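Local coordinates for hypothetical protein Atu0636 (PDB 2OZV) that probably transfers a methyl group from S-adenosylmethionine to a substrate not yet identified, as a predicted O-methyltransferase with a Rossmann-like fold, at residues 25-30 with 238-243; 52-55 with 60-63; 78-83 with 92-97; 119-124 with 154-159; 225-228 with 234-237. All coordinates share one frame; numbering follows the deposited sequence.

In the fold
Interactions 2, 3 and 4 are buried and purely apolar across their segments; each packs a helix on the parallel part of the central sheet of a methyltransferase-like fold. Interactions 2 and 3 sit on neighbouring strands, 61-67 and 92-96, and share a cluster in which M52 meets both I92 and L80, whereas interaction 4 lies near the middle of the sheet. Interaction 1, also buried, brings together helices 24-30 and 235-241, more than 200 residues apart in sequence, and adds polar atoms to its leucine contacts. Interaction 5 lies further out, about 21 Å from the centre of the chain (centre to centre), where a backbone hydrogen bond helps hold the loop before helix 235-241.

Interaction 1: 25-30 with 238-243; sequences AMLLAS and DDLNNG
With chi1 at -63° and an extended chi2, L240 reaches out and spreads its two methyls over S30, whose own chi1 of 78° swings OG back against its helix. The pair lies where helix 24-30, near the start of the modelled chain, meets helix 235-241, the last helix of this Rossmann-like methyltransferase fold. L240 CD2 rests on S30 CB at 3.9 Å, while L240 CD1 lies beside S30 OG and reaches the tip of L27, CD1 to L27 CD2 being 4.2 Å; the two leucine side chains cross at about a right angle. At the more open margin N241 brings its amide oxygen alongside M26, OD1 standing 3.8 Å from CG of M26 in the conformer modelled here, a loose approach and not a bond. Helix 235-241 stops just beyond, in a Schellman motif at G243. On the far side L27 touches I169 of strand 164-170 and A29 packs on helix 49-57, which places helix 24-30 between that layer and the C-terminal helix. The S30 hydroxyl beneath the leucine is satisfied inside its own helix: OG donates to L27 O at 2.7 Å, tilted 22° from the carbonyl plane.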
loop_
_atom_site.group_PDB
_atom_site.type_symbol
_atom_site.label_atom_id
_atom_site.label_comp_id
_atom_site.label_asym_id
_atom_site.label_seq_id
_atom_site.Cartn_x
_atom_site.Cartn_y
_atom_site.Cartn_z
ATOM N N ALA B 25 -16.314 -3.623 11.351
ATOM C CA ALA B 25 -17.535 -2.863 11.060
ATOM C C ALA B 25 -17.452 -1.455 11.618
ATOM O O ALA B 25 -17.870 -0.506 10.948
ATOM C CB ALA B 25 -18.785 -3.586 11.622
HETATM N N MSE B 26 -16.885 -1.288 12.821
HETATM C CA MSE B 26 -16.809 0.061 13.411
HETATM C C MSE B 26 -15.819 0.941 12.637
HETATM O O MSE B 26 -16.067 2.128 12.426
HETATM C CB MSE B 26 -16.447 0.040 14.902
HETATM C CG MSE B 26 -17.310 -0.876 15.762
HETATM SE SE MSE B 26 -19.240 -0.466 15.787
HETATM C CE MSE B 26 -19.829 -2.285 15.362
ATOM N N LEU B 27 -14.694 0.358 12.235
ATOM C CA LEU B 27 -13.702 1.120 11.452
ATOM C C LEU B 27 -14.281 1.513 10.100
ATOM O O LEU B 27 -14.160 2.655 9.657
ATOM C CB LEU B 27 -12.445 0.282 11.252
ATOM C CG LEU B 27 -11.564 0.123 12.504
ATOM C CD1 LEU B 27 -10.470 -0.921 12.230
ATOM C CD2 LEU B 27 -10.943 1.484 12.844
ATOM N N LEU B 28 -14.931 0.551 9.449
ATOM C CA LEU B 28 -15.570 0.830 8.167
ATOM C C LEU B 28 -16.620 1.941 8.275
ATOM O O LEU B 28 -16.608 2.900 7.477
ATOM C CB LEU B 28 -16.170 -0.463 7.576
ATOM C CG LEU B 28 -16.945 -0.214 6.269
ATOM C CD1 LEU B 28 -16.143 0.417 5.080
ATOM C CD2 LEU B 28 -17.583 -1.573 5.809
ATOM N N ALA B 29 -17.525 1.816 9.238
ATOM C CA ALA B 29 -18.573 2.815 9.433
ATOM C C ALA B 29 -17.993 4.216 9.683
ATOM O O ALA B 29 -18.568 5.213 9.257
ATOM C CB ALA B 29 -19.463 2.387 10.594
ATOM N N SER B 30 -16.837 4.280 10.358
ATOM C CA SER B 30 -16.259 5.571 10.722
ATOM C C SER B 30 -15.827 6.370 9.489
ATOM O O SER B 30 -15.618 7.574 9.584
ATOM C CB SER B 30 -15.080 5.386 11.683
ATOM O OG SER B 30 -13.943 4.984 10.992
ATOM N N ASP B 238 -10.078 4.613 19.869
ATOM C CA ASP B 238 -11.117 4.403 20.860
ATOM C C ASP B 238 -12.370 5.236 20.565
ATOM O O ASP B 238 -13.484 4.717 20.678
ATOM C CB ASP B 238 -10.610 4.651 22.278
ATOM C CG ASP B 238 -11.545 4.085 23.321
ATOM O OD1 ASP B 238 -11.855 2.866 23.270
ATOM O OD2 ASP B 238 -11.998 4.874 24.165
ATOM N N ASP B 239 -12.187 6.507 20.192
ATOM C CA ASP B 239 -13.287 7.357 19.708
ATOM C C ASP B 239 -14.018 6.759 18.494
ATOM O O ASP B 239 -15.256 6.800 18.431
ATOM C CB ASP B 239 -12.787 8.761 19.360
ATOM C CG ASP B 239 -12.503 9.604 20.581
ATOM O OD1 ASP B 239 -13.080 9.314 21.650
ATOM O OD2 ASP B 239 -11.700 10.560 20.466
ATOM N N LEU B 240 -13.266 6.225 17.532
ATOM C CA LEU B 240 -13.871 5.578 16.370
ATOM C C LEU B 240 -14.727 4.393 16.831
ATOM O O LEU B 240 -15.887 4.250 16.412
ATOM C CB LEU B 240 -12.813 5.135 15.359
ATOM C CG LEU B 240 -11.972 6.240 14.717
ATOM C CD1 LEU B 240 -11.053 5.592 13.700
ATOM C CD2 LEU B 240 -12.808 7.379 14.087
ATOM N N ASN B 241 -14.169 3.585 17.729
ATOM C CA ASN B 241 -14.869 2.420 18.269
ATOM C C ASN B 241 -16.177 2.727 19.003
ATOM O O ASN B 241 -17.152 1.980 18.871
ATOM C CB ASN B 241 -13.932 1.601 19.160
ATOM C CG ASN B 241 -14.438 0.193 19.391
ATOM O OD1 ASN B 241 -14.674 -0.564 18.441
ATOM N ND2 ASN B 241 -14.609 -0.168 20.657
ATOM N N ASN B 242 -16.194 3.827 19.755
ATOM C CA ASN B 242 -17.370 4.259 20.500
ATOM C C ASN B 242 -18.428 4.938 19.626
ATOM O O ASN B 242 -19.487 5.308 20.125
ATOM C CB ASN B 242 -16.979 5.225 21.639
ATOM C CG ASN B 242 -16.126 4.561 22.734
ATOM O OD1 ASN B 242 -15.687 5.231 23.679
ATOM N ND2 ASN B 242 -15.877 3.251 22.601
ATOM N N GLY B 243 -18.146 5.125 18.335
ATOM C CA GLY B 243 -19.051 5.907 17.486
ATOM C C GLY B 243 -18.995 7.387 17.833
ATOM O O GLY B 243 -19.885 8.151 17.470
#

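Interaction 2: 52-55 with 60-63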
loop_
_atom_site.group_PDB
_atom_site.type_symbol
_atom_site.label_atom_id
_atom_site.label_comp_id
_atom_site.label_asym_id
_atom_site.label_seq_id
_atom_site.Cartn_x
_atom_site.Cartn_y
_atom_site.Cartn_z
HETATM N N MSE B 52 -25.375 -0.465 10.409
HETATM C CA MSE B 52 -25.994 -0.108 11.679
HETATM C C MSE B 52 -25.150 0.891 12.459
HETATM O O MSE B 52 -25.692 1.814 13.052
HETATM C CB MSE B 52 -26.299 -1.352 12.526
HETATM C CG MSE B 52 -27.303 -2.227 11.822
HETATM SE SE MSE B 52 -27.753 -3.831 12.881
HETATM C CE MSE B 52 -28.299 -4.937 11.338
ATOM N N ALA B 53 -23.830 0.697 12.465
ATOM C CA ALA B 53 -22.937 1.616 13.170
ATOM C C ALA B 53 -22.965 3.014 12.532
ATOM O O ALA B 53 -22.890 4.024 13.253
ATOM C CB ALA B 53 -21.520 1.076 13.233
ATOM N N VAL B 54 -23.072 3.075 11.205
ATOM C CA VAL B 54 -23.226 4.362 10.516
ATOM C C VAL B 54 -24.550 5.030 10.978
ATOM O O VAL B 54 -24.560 6.188 11.401
ATOM C CB VAL B 54 -23.270 4.201 8.986
ATOM C CG1 VAL B 54 -23.563 5.565 8.347
ATOM C CG2 VAL B 54 -21.941 3.647 8.444
ATOM N N ALA B 55 -25.651 4.279 10.935
ATOM C CA ALA B 55 -26.971 4.851 11.304
ATOM C C ALA B 55 -27.021 5.309 12.759
ATOM O O ALA B 55 -27.651 6.329 13.085
ATOM C CB ALA B 55 -28.098 3.841 11.011
ATOM N N LYS B 60 -29.180 11.503 10.390
ATOM C CA LYS B 60 -29.776 11.859 9.114
ATOM C C LYS B 60 -29.515 10.824 8.003
ATOM O O LYS B 60 -29.986 10.997 6.878
ATOM C CB LYS B 60 -29.255 13.230 8.657
ATOM C CG LYS B 60 -29.697 14.414 9.532
ATOM C CD LYS B 60 -29.269 15.728 8.863
ATOM C CE LYS B 60 -30.029 16.898 9.420
ATOM N NZ LYS B 60 -29.262 17.552 10.518
ATOM N N ALA B 61 -28.756 9.775 8.302
ATOM C CA ALA B 61 -28.433 8.796 7.280
ATOM C C ALA B 61 -29.584 7.832 7.041
ATOM O O ALA B 61 -30.264 7.412 7.969
ATOM C CB ALA B 61 -27.190 7.996 7.685
ATOM N N GLU B 62 -29.742 7.425 5.794
ATOM C CA GLU B 62 -30.768 6.483 5.426
ATOM C C GLU B 62 -29.998 5.332 4.824
ATOM O O GLU B 62 -29.330 5.491 3.810
ATOM C CB GLU B 62 -31.690 7.153 4.425
ATOM C CG GLU B 62 -32.678 6.300 3.711
ATOM C CD GLU B 62 -33.609 7.152 2.833
ATOM O OE1 GLU B 62 -33.162 8.134 2.201
ATOM O OE2 GLU B 62 -34.785 6.847 2.763
ATOM N N VAL B 63 -30.062 4.182 5.486
ATOM C CA VAL B 63 -29.182 3.050 5.138
ATOM C C VAL B 63 -29.917 1.908 4.461
ATOM O O VAL B 63 -30.997 1.522 4.920
ATOM C CB VAL B 63 -28.387 2.537 6.376
ATOM C CG1 VAL B 63 -27.517 1.293 6.043
ATOM C CG2 VAL B 63 -27.539 3.688 6.952
#
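A61 CB points almost straight at V54 CG1, 4.4 Å away, whereas A55 and V63 meet alongside each other. In that second pair the CA–CB bond of A55 and the CB–CG2 bond of V63 run in nearly opposite directions, with A55 CB and V63 CG2 flank to flank at 4.1 Å. The torsion of V63 fixes which methyl is used: chi1 of 177° puts CG1 anti to the backbone N and leaves CG2, beside that N, turned to the helix. V54, with chi1 at 175°, offers CG1 obliquely to the alanine. The two pairs join helix 49-57 to strand 61-67 in the beta-alpha-beta unit that begins with strand 38-42, a basic unit of the Rossmann-like methyltransferase fold. I92 from strand 92-96 flanks A55 and V63, and I40 of strand 38-42 lies against V54 and A61. R91 ties the same two elements by polar means, one guanidinium nitrogen giving a hydrogen bond to A55 O and another to A61 O. Across the segments themselves no hydrogen bond is made: small methyls fit the helix to the sheet by dispersion and burial alone, at rather loose distances, and the directional bonds come from the arginine beside them.

Interaction 3: 78-83 with 92-97; sequences RSLELP and IEVLEA
L80 leaves helix 70-80 toward strand 92-96, and its contact builds up only at the far end. CB and CG serve as the stalk; chi1 of -82° sets CG beside the backbone N, and the fork at CG then sends two methyls onto the strand. CD1 drops between the branches of two residues, 3.7 Å from V94 CG2 and 3.8 Å from I92 CG2. CD2 turns to the other part of I92, lying 3.8 Å from its CD1 and 4.0 Å from its CB, so the fork straddles the isoleucine while sliding past the valine. Helix 70-80 is the crossover helix of the beta-alpha-beta unit between strands 61-67 and 92-96, the latter at the sheet edge within this chain. M52 of helix 49-57 lies on L80 and I92, and A73, earlier on helix 70-80, touches V94. On either side of L80 in the sequence, R78 and E81 pair at the exposed surface: R78 NH2 donates to E81 OE2 at 2.8 Å, meeting the oxygen from above the carboxylate plane. Between the segments the join is branched aliphatic packing, which sets no exact bond direction; a directional tie comes from R77, whose NH2 is hydrogen-bonded to V94 O.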
loop_
_atom_site.group_PDB
_atom_site.type_symbol
_atom_site.label_atom_id
_atom_site.label_comp_id
_atom_site.label_asym_id
_atom_site.label_seq_id
_atom_site.Cartn_x
_atom_site.Cartn_y
_atom_site.Cartn_z
ATOM N N ARG B 78 -33.870 -9.653 11.876
ATOM C CA ARG B 78 -34.021 -10.036 13.282
ATOM C C ARG B 78 -33.099 -9.210 14.186
ATOM O O ARG B 78 -33.541 -8.761 15.242
ATOM C CB ARG B 78 -33.760 -11.540 13.472
ATOM C CG ARG B 78 -34.979 -12.393 13.701
ATOM C CD ARG B 78 -35.818 -12.551 12.453
ATOM N NE ARG B 78 -36.797 -11.472 12.269
ATOM C CZ ARG B 78 -37.201 -11.042 11.074
ATOM N NH1 ARG B 78 -36.705 -11.596 9.963
ATOM N NH2 ARG B 78 -38.086 -10.056 10.981
ATOM N N SER B 79 -31.848 -8.996 13.755
ATOM C CA SER B 79 -30.861 -8.192 14.492
ATOM C C SER B 79 -31.354 -6.773 14.687
ATOM O O SER B 79 -31.208 -6.193 15.765
ATOM C CB SER B 79 -29.526 -8.131 13.744
ATOM O OG SER B 79 -28.969 -9.422 13.690
ATOM N N LEU B 80 -31.936 -6.219 13.627
ATOM C CA LEU B 80 -32.482 -4.867 13.666
ATOM C C LEU B 80 -33.556 -4.682 14.726
ATOM O O LEU B 80 -33.727 -3.576 15.221
ATOM C CB LEU B 80 -33.038 -4.476 12.300
ATOM C CG LEU B 80 -32.047 -3.973 11.268
ATOM C CD1 LEU B 80 -32.812 -3.601 10.006
ATOM C CD2 LEU B 80 -31.273 -2.757 11.809
ATOM N N GLU B 81 -34.265 -5.758 15.075
ATOM C CA GLU B 81 -35.352 -5.728 16.062
ATOM C C GLU B 81 -34.891 -5.783 17.518
ATOM O O GLU B 81 -35.670 -5.509 18.432
ATOM C CB GLU B 81 -36.344 -6.863 15.806
ATOM C CG GLU B 81 -37.036 -6.778 14.457
ATOM C CD GLU B 81 -37.779 -8.057 14.081
ATOM O OE1 GLU B 81 -37.755 -9.049 14.858
ATOM O OE2 GLU B 81 -38.387 -8.064 12.987
ATOM N N LEU B 82 -33.635 -6.149 17.737
ATOM C CA LEU B 82 -33.060 -6.126 19.070
ATOM C C LEU B 82 -33.220 -4.729 19.672
ATOM O O LEU B 82 -33.044 -3.724 18.967
ATOM C CB LEU B 82 -31.593 -6.534 19.031
ATOM C CG LEU B 82 -31.323 -7.979 18.614
ATOM C CD1 LEU B 82 -29.836 -8.158 18.312
ATOM C CD2 LEU B 82 -31.825 -8.976 19.673
ATOM N N PRO B 83 -33.556 -4.654 20.976
ATOM C CA PRO B 83 -33.983 -3.366 21.527
ATOM C C PRO B 83 -32.852 -2.341 21.567
ATOM O O PRO B 83 -33.116 -1.138 21.519
ATOM C CB PRO B 83 -34.487 -3.722 22.941
ATOM C CG PRO B 83 -33.808 -5.000 23.287
ATOM C CD PRO B 83 -33.539 -5.727 21.991
ATOM N N ILE B 92 -33.022 1.808 8.569
ATOM C CA ILE B 92 -32.250 0.748 7.933
ATOM C C ILE B 92 -33.195 -0.191 7.199
ATOM O O ILE B 92 -34.090 -0.796 7.798
ATOM C CB ILE B 92 -31.370 -0.032 8.931
ATOM C CG1 ILE B 92 -30.373 0.955 9.588
ATOM C CG2 ILE B 92 -30.617 -1.142 8.176
ATOM C CD1 ILE B 92 -29.452 0.373 10.597
ATOM N N GLU B 93 -32.989 -0.298 5.900
ATOM C CA GLU B 93 -33.835 -1.177 5.092
ATOM C C GLU B 93 -32.973 -2.337 4.650
ATOM O O GLU B 93 -31.880 -2.101 4.176
ATOM C CB GLU B 93 -34.294 -0.414 3.861
ATOM C CG GLU B 93 -35.291 -1.178 3.008
ATOM C CD GLU B 93 -35.682 -0.388 1.743
ATOM O OE1 GLU B 93 -35.182 0.722 1.492
ATOM O OE2 GLU B 93 -36.516 -0.928 1.000
ATOM N N VAL B 94 -33.449 -3.573 4.797
ATOM C CA VAL B 94 -32.661 -4.723 4.369
ATOM C C VAL B 94 -33.282 -5.250 3.084
ATOM O O VAL B 94 -34.486 -5.559 3.064
ATOM C CB VAL B 94 -32.690 -5.850 5.433
ATOM C CG1 VAL B 94 -31.885 -7.075 4.973
ATOM C CG2 VAL B 94 -32.207 -5.317 6.776
ATOM N N LEU B 95 -32.468 -5.361 2.035
ATOM C CA LEU B 95 -32.918 -5.896 0.752
ATOM C C LEU B 95 -32.117 -7.111 0.362
ATOM O O LEU B 95 -30.919 -7.171 0.590
ATOM C CB LEU B 95 -32.801 -4.855 -0.360
ATOM C CG LEU B 95 -33.651 -3.581 -0.207
ATOM C CD1 LEU B 95 -33.296 -2.584 -1.312
ATOM C CD2 LEU B 95 -35.145 -3.899 -0.199
ATOM N N GLU B 96 -32.810 -8.078 -0.225
ATOM C CA GLU B 96 -32.168 -9.237 -0.834
ATOM C C GLU B 96 -31.729 -8.878 -2.246
ATOM O O GLU B 96 -32.575 -8.569 -3.086
ATOM C CB GLU B 96 -33.198 -10.341 -0.959
ATOM C CG GLU B 96 -32.968 -11.534 -0.124
ATOM C CD GLU B 96 -33.989 -12.598 -0.424
ATOM O OE1 GLU B 96 -33.715 -13.482 -1.275
ATOM O OE2 GLU B 96 -35.070 -12.531 0.191
ATOM N N ALA B 97 -30.435 -8.935 -2.525
ATOM C CA ALA B 97 -29.936 -8.661 -3.873
ATOM C C ALA B 97 -28.556 -9.224 -4.056
ATOM O O ALA B 97 -27.718 -9.132 -3.166
ATOM C CB ALA B 97 -29.914 -7.154 -4.156
#

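Interaction 4: 119-124 with 154-159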
loop_
_atom_site.group_PDB
_atom_site.type_symbol
_atom_site.label_atom_id
_atom_site.label_comp_id
_atom_site.label_asym_id
_atom_site.label_seq_id
_atom_site.Cartn_x
_atom_site.Cartn_y
_atom_site.Cartn_z
ATOM N N VAL B 119 -21.199 4.222 -0.659
ATOM C CA VAL B 119 -21.297 2.771 -0.660
ATOM C C VAL B 119 -20.163 2.232 0.204
ATOM O O VAL B 119 -19.015 2.628 0.019
ATOM C CB VAL B 119 -21.194 2.167 -2.080
ATOM C CG1 VAL B 119 -21.307 0.663 -2.030
ATOM C CG2 VAL B 119 -22.335 2.762 -2.978
ATOM N N ILE B 120 -20.527 1.393 1.156
ATOM C CA ILE B 120 -19.557 0.766 2.041
ATOM C C ILE B 120 -19.496 -0.739 1.877
ATOM O O ILE B 120 -20.512 -1.409 1.604
ATOM C CB ILE B 120 -19.781 1.190 3.530
ATOM C CG1 ILE B 120 -20.977 0.476 4.176
ATOM C CG2 ILE B 120 -19.963 2.736 3.633
ATOM C CD1 ILE B 120 -21.229 0.917 5.655
HETATM N N MSE B 121 -18.306 -1.320 2.080
HETATM C CA MSE B 121 -18.185 -2.756 1.857
HETATM C C MSE B 121 -17.029 -3.358 2.647
HETATM O O MSE B 121 -15.996 -2.712 2.867
HETATM C CB MSE B 121 -17.990 -3.062 0.349
HETATM C CG MSE B 121 -16.715 -2.427 -0.211
HETATM SE SE MSE B 121 -16.539 -2.871 -2.152
HETATM C CE MSE B 121 -18.061 -1.982 -2.890
ATOM N N ASN B 122 -17.223 -4.610 3.042
ATOM C CA ASN B 122 -16.193 -5.433 3.654
ATOM C C ASN B 122 -16.320 -6.832 3.048
ATOM O O ASN B 122 -16.908 -7.714 3.682
ATOM C CB ASN B 122 -16.395 -5.506 5.165
ATOM C CG ASN B 122 -15.318 -6.350 5.853
ATOM O OD1 ASN B 122 -14.369 -6.795 5.211
ATOM N ND2 ASN B 122 -15.461 -6.538 7.130
ATOM N N PRO B 123 -15.855 -7.012 1.795
ATOM C CA PRO B 123 -16.135 -8.302 1.152
ATOM C C PRO B 123 -15.425 -9.453 1.842
ATOM O O PRO B 123 -14.345 -9.273 2.399
ATOM C CB PRO B 123 -15.624 -8.127 -0.281
ATOM C CG PRO B 123 -14.695 -7.035 -0.227
ATOM C CD PRO B 123 -15.140 -6.095 0.888
ATOM N N PRO B 124 -16.042 -10.640 1.800
ATOM C CA PRO B 124 -15.553 -11.811 2.517
ATOM C C PRO B 124 -14.240 -12.321 1.927
ATOM O O PRO B 124 -13.968 -12.086 0.746
ATOM C CB PRO B 124 -16.683 -12.836 2.307
ATOM C CG PRO B 124 -17.349 -12.421 1.034
ATOM C CD PRO B 124 -17.262 -10.920 1.012
ATOM N N ARG B 154 -17.509 -2.501 -9.330
ATOM C CA ARG B 154 -18.330 -2.186 -10.497
ATOM C C ARG B 154 -19.754 -1.796 -10.062
ATOM O O ARG B 154 -20.272 -0.774 -10.487
ATOM C CB ARG B 154 -18.391 -3.371 -11.468
ATOM C CG ARG B 154 -19.103 -3.087 -12.785
ATOM C CD ARG B 154 -19.204 -4.370 -13.627
ATOM N NE ARG B 154 -20.021 -5.346 -12.913
ATOM C CZ ARG B 154 -19.632 -6.568 -12.555
ATOM N NH1 ARG B 154 -18.426 -7.017 -12.885
ATOM N NH2 ARG B 154 -20.471 -7.354 -11.871
ATOM N N THR B 155 -20.370 -2.609 -9.203
ATOM C CA THR B 155 -21.711 -2.283 -8.677
ATOM C C THR B 155 -21.687 -0.974 -7.875
ATOM O O THR B 155 -22.563 -0.127 -8.053
ATOM C CB THR B 155 -22.269 -3.459 -7.866
ATOM O OG1 THR B 155 -22.492 -4.560 -8.763
ATOM C CG2 THR B 155 -23.599 -3.060 -7.130
ATOM N N ALA B 156 -20.685 -0.797 -7.009
ATOM C CA ALA B 156 -20.603 0.420 -6.176
ATOM C C ALA B 156 -20.616 1.660 -7.063
ATOM O O ALA B 156 -21.312 2.633 -6.762
ATOM C CB ALA B 156 -19.335 0.420 -5.252
ATOM N N SER B 157 -19.843 1.626 -8.141
ATOM C CA SER B 157 -19.813 2.729 -9.089
ATOM C C SER B 157 -21.186 2.936 -9.735
ATOM O O SER B 157 -21.659 4.067 -9.811
ATOM C CB SER B 157 -18.729 2.500 -10.152
ATOM O OG SER B 157 -18.715 3.573 -11.084
ATOM N N ALA B 158 -21.840 1.860 -10.178
ATOM C CA ALA B 158 -23.126 2.001 -10.886
ATOM C C ALA B 158 -24.222 2.648 -10.028
ATOM O O ALA B 158 -25.055 3.407 -10.539
ATOM C CB ALA B 158 -23.594 0.669 -11.389
ATOM N N ILE B 159 -24.212 2.337 -8.731
ATOM C CA ILE B 159 -25.296 2.757 -7.831
ATOM C C ILE B 159 -25.003 4.064 -7.109
ATOM O O ILE B 159 -25.834 4.550 -6.305
ATOM C CB ILE B 159 -25.662 1.648 -6.797
ATOM C CG1 ILE B 159 -24.540 1.477 -5.745
ATOM C CG2 ILE B 159 -25.966 0.305 -7.519
ATOM C CD1 ILE B 159 -24.873 0.410 -4.666
#
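A156 CB is the small bump on which the strand closes: V119 CG1 touches it at 3.8 Å and M121 CE comes over it at 3.6 Å, so the alanine methyl sits in the hollow between the two. Next to it the second branch of V119 finds its own recess, CG2 lying 3.8 Å from CG1 of I159 and close to its CD1; the valine and isoleucine side chains cross at about a right angle. M121 gets there by a bend, chi3 of 65° turning the methyl beyond the selenium back onto the helix. With the A156 methyl between them, the axes of strand 119-121 and helix 154-159 pass 9.3 Å apart, nearly antiparallel at 162°. Straight after the strand N122, P123 and P124 read like the start of the (D/N)PPY motif, found at the active site of many amino-group methyltransferases; its role here is not established. M121 is also enclosed by W152 and I153 of the same helix and by L166 and L168 of strand 164-170. That strand pairs with 116-121 on one side, strand 38-42 pairs with it on the other, and helix 148-159 covers this face near the middle of the sheet.

Interaction 5: 225-228 with 234-237; sequences MHET and TPFV
T234 sets its methyl against two flat groups at once, each met on a face. CG2 stands almost squarely above the H226–E227 peptide, 3.6 Å from H226 C, and it also lies over one face of the E227 carboxylate, 3.5 Å from OE2; seen from the methyl, the two groups lie about a right angle apart. E227 gets its acid group there by folding back, chi2 of -69° bending the chain across the threonine. The imidazole of H226 turns the other way: F233 stacks on the ring, and ND1 at its edge is hydrogen-bonded to A232 O.

The backbone supplies the one hydrogen bond between the segments, T234 N to M225 O at 2.9 Å, with an angle of 167° at the hydrogen and the donor tilted 29° from the carbonyl plane. T234 occupies the N-cap position of helix 235-241, yet its hydroxyl makes no capping bond; OG1 is hydrogen-bonded to I224 O instead. The threonine therefore holds the turn through both its N-H and its hydroxyl, as the chain comes back to the end of strand 218-224. That strand is the outermost on its side of the sheet within this chain, and segment 225-228 leads on from it into the loop preceding the C-terminal helix, with H195, at the end of strand 186-195, and P196, just after it, bonding to its backbone.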
loop_
_atom_site.group_PDB
_atom_site.type_symbol
_atom_site.label_atom_id
_atom_site.label_comp_id
_atom_site.label_asym_id
_atom_site.label_seq_id
_atom_site.Cartn_x
_atom_site.Cartn_y
_atom_site.Cartn_z
HETATM N N MSE B 225 -3.759 0.501 16.542
HETATM C CA MSE B 225 -4.878 0.099 17.411
HETATM C C MSE B 225 -4.586 0.289 18.907
HETATM O O MSE B 225 -5.418 0.820 19.650
HETATM C CB MSE B 225 -5.221 -1.372 17.172
HETATM C CG MSE B 225 -5.939 -1.680 15.881
HETATM SE SE MSE B 225 -5.736 -3.585 15.389
HETATM C CE MSE B 225 -6.099 -4.505 17.061
ATOM N N HIS B 226 -3.408 -0.159 19.329
ATOM C CA HIS B 226 -3.021 -0.233 20.750
ATOM C C HIS B 226 -1.635 0.348 21.026
ATOM O O HIS B 226 -0.772 0.337 20.152
ATOM C CB HIS B 226 -3.001 -1.701 21.220
ATOM C CG HIS B 226 -4.286 -2.432 21.000
ATOM N ND1 HIS B 226 -5.379 -2.288 21.832
ATOM C CD2 HIS B 226 -4.654 -3.320 20.048
ATOM C CE1 HIS B 226 -6.368 -3.047 21.392
ATOM N NE2 HIS B 226 -5.957 -3.679 20.307
ATOM N N GLU B 227 -1.402 0.825 22.252
ATOM C CA GLU B 227 -0.036 1.121 22.686
ATOM C C GLU B 227 0.605 -0.212 23.053
ATOM O O GLU B 227 -0.106 -1.182 23.372
ATOM C CB GLU B 227 0.027 2.065 23.906
ATOM C CG GLU B 227 -0.777 3.363 23.809
ATOM C CD GLU B 227 -0.225 4.368 22.795
ATOM O OE1 GLU B 227 0.931 4.203 22.327
ATOM O OE2 GLU B 227 -0.969 5.333 22.470
ATOM N N THR B 228 1.936 -0.255 23.000
ATOM C CA THR B 228 2.692 -1.418 23.431
ATOM C C THR B 228 2.322 -1.736 24.882
ATOM O O THR B 228 2.408 -0.865 25.757
ATOM C CB THR B 228 4.215 -1.155 23.329
ATOM O OG1 THR B 228 4.542 -0.729 21.998
ATOM C CG2 THR B 228 5.018 -2.411 23.666
ATOM N N THR B 234 -5.836 2.979 21.497
ATOM C CA THR B 234 -5.300 4.334 21.388
ATOM C C THR B 234 -6.463 5.336 21.314
ATOM O O THR B 234 -7.558 4.975 20.884
ATOM C CB THR B 234 -4.334 4.489 20.178
ATOM O OG1 THR B 234 -5.007 4.134 18.962
ATOM C CG2 THR B 234 -3.141 3.583 20.341
ATOM N N PRO B 235 -6.249 6.581 21.785
ATOM C CA PRO B 235 -7.385 7.516 21.947
ATOM C C PRO B 235 -8.216 7.792 20.672
ATOM O O PRO B 235 -9.446 7.757 20.743
ATOM C CB PRO B 235 -6.719 8.778 22.505
ATOM C CG PRO B 235 -5.463 8.254 23.197
ATOM C CD PRO B 235 -4.983 7.186 22.243
ATOM N N PHE B 236 -7.577 8.025 19.521
ATOM C CA PHE B 236 -8.348 8.270 18.297
ATOM C C PHE B 236 -9.171 7.043 17.921
ATOM O O PHE B 236 -10.356 7.159 17.621
ATOM C CB PHE B 236 -7.478 8.717 17.110
ATOM C CG PHE B 236 -8.278 9.077 15.871
ATOM C CD1 PHE B 236 -9.233 10.100 15.908
ATOM C CD2 PHE B 236 -8.080 8.399 14.669
ATOM C CE1 PHE B 236 -9.973 10.435 14.765
ATOM C CE2 PHE B 236 -8.815 8.734 13.528
ATOM C CZ PHE B 236 -9.751 9.748 13.573
ATOM N N VAL B 237 -8.534 5.872 17.948
ATOM C CA VAL B 237 -9.208 4.618 17.606
ATOM C C VAL B 237 -10.315 4.295 18.608
ATOM O O VAL B 237 -11.387 3.787 18.237
ATOM C CB VAL B 237 -8.197 3.457 17.484
ATOM C CG1 VAL B 237 -8.899 2.112 17.285
ATOM C CG2 VAL B 237 -7.225 3.746 16.330
#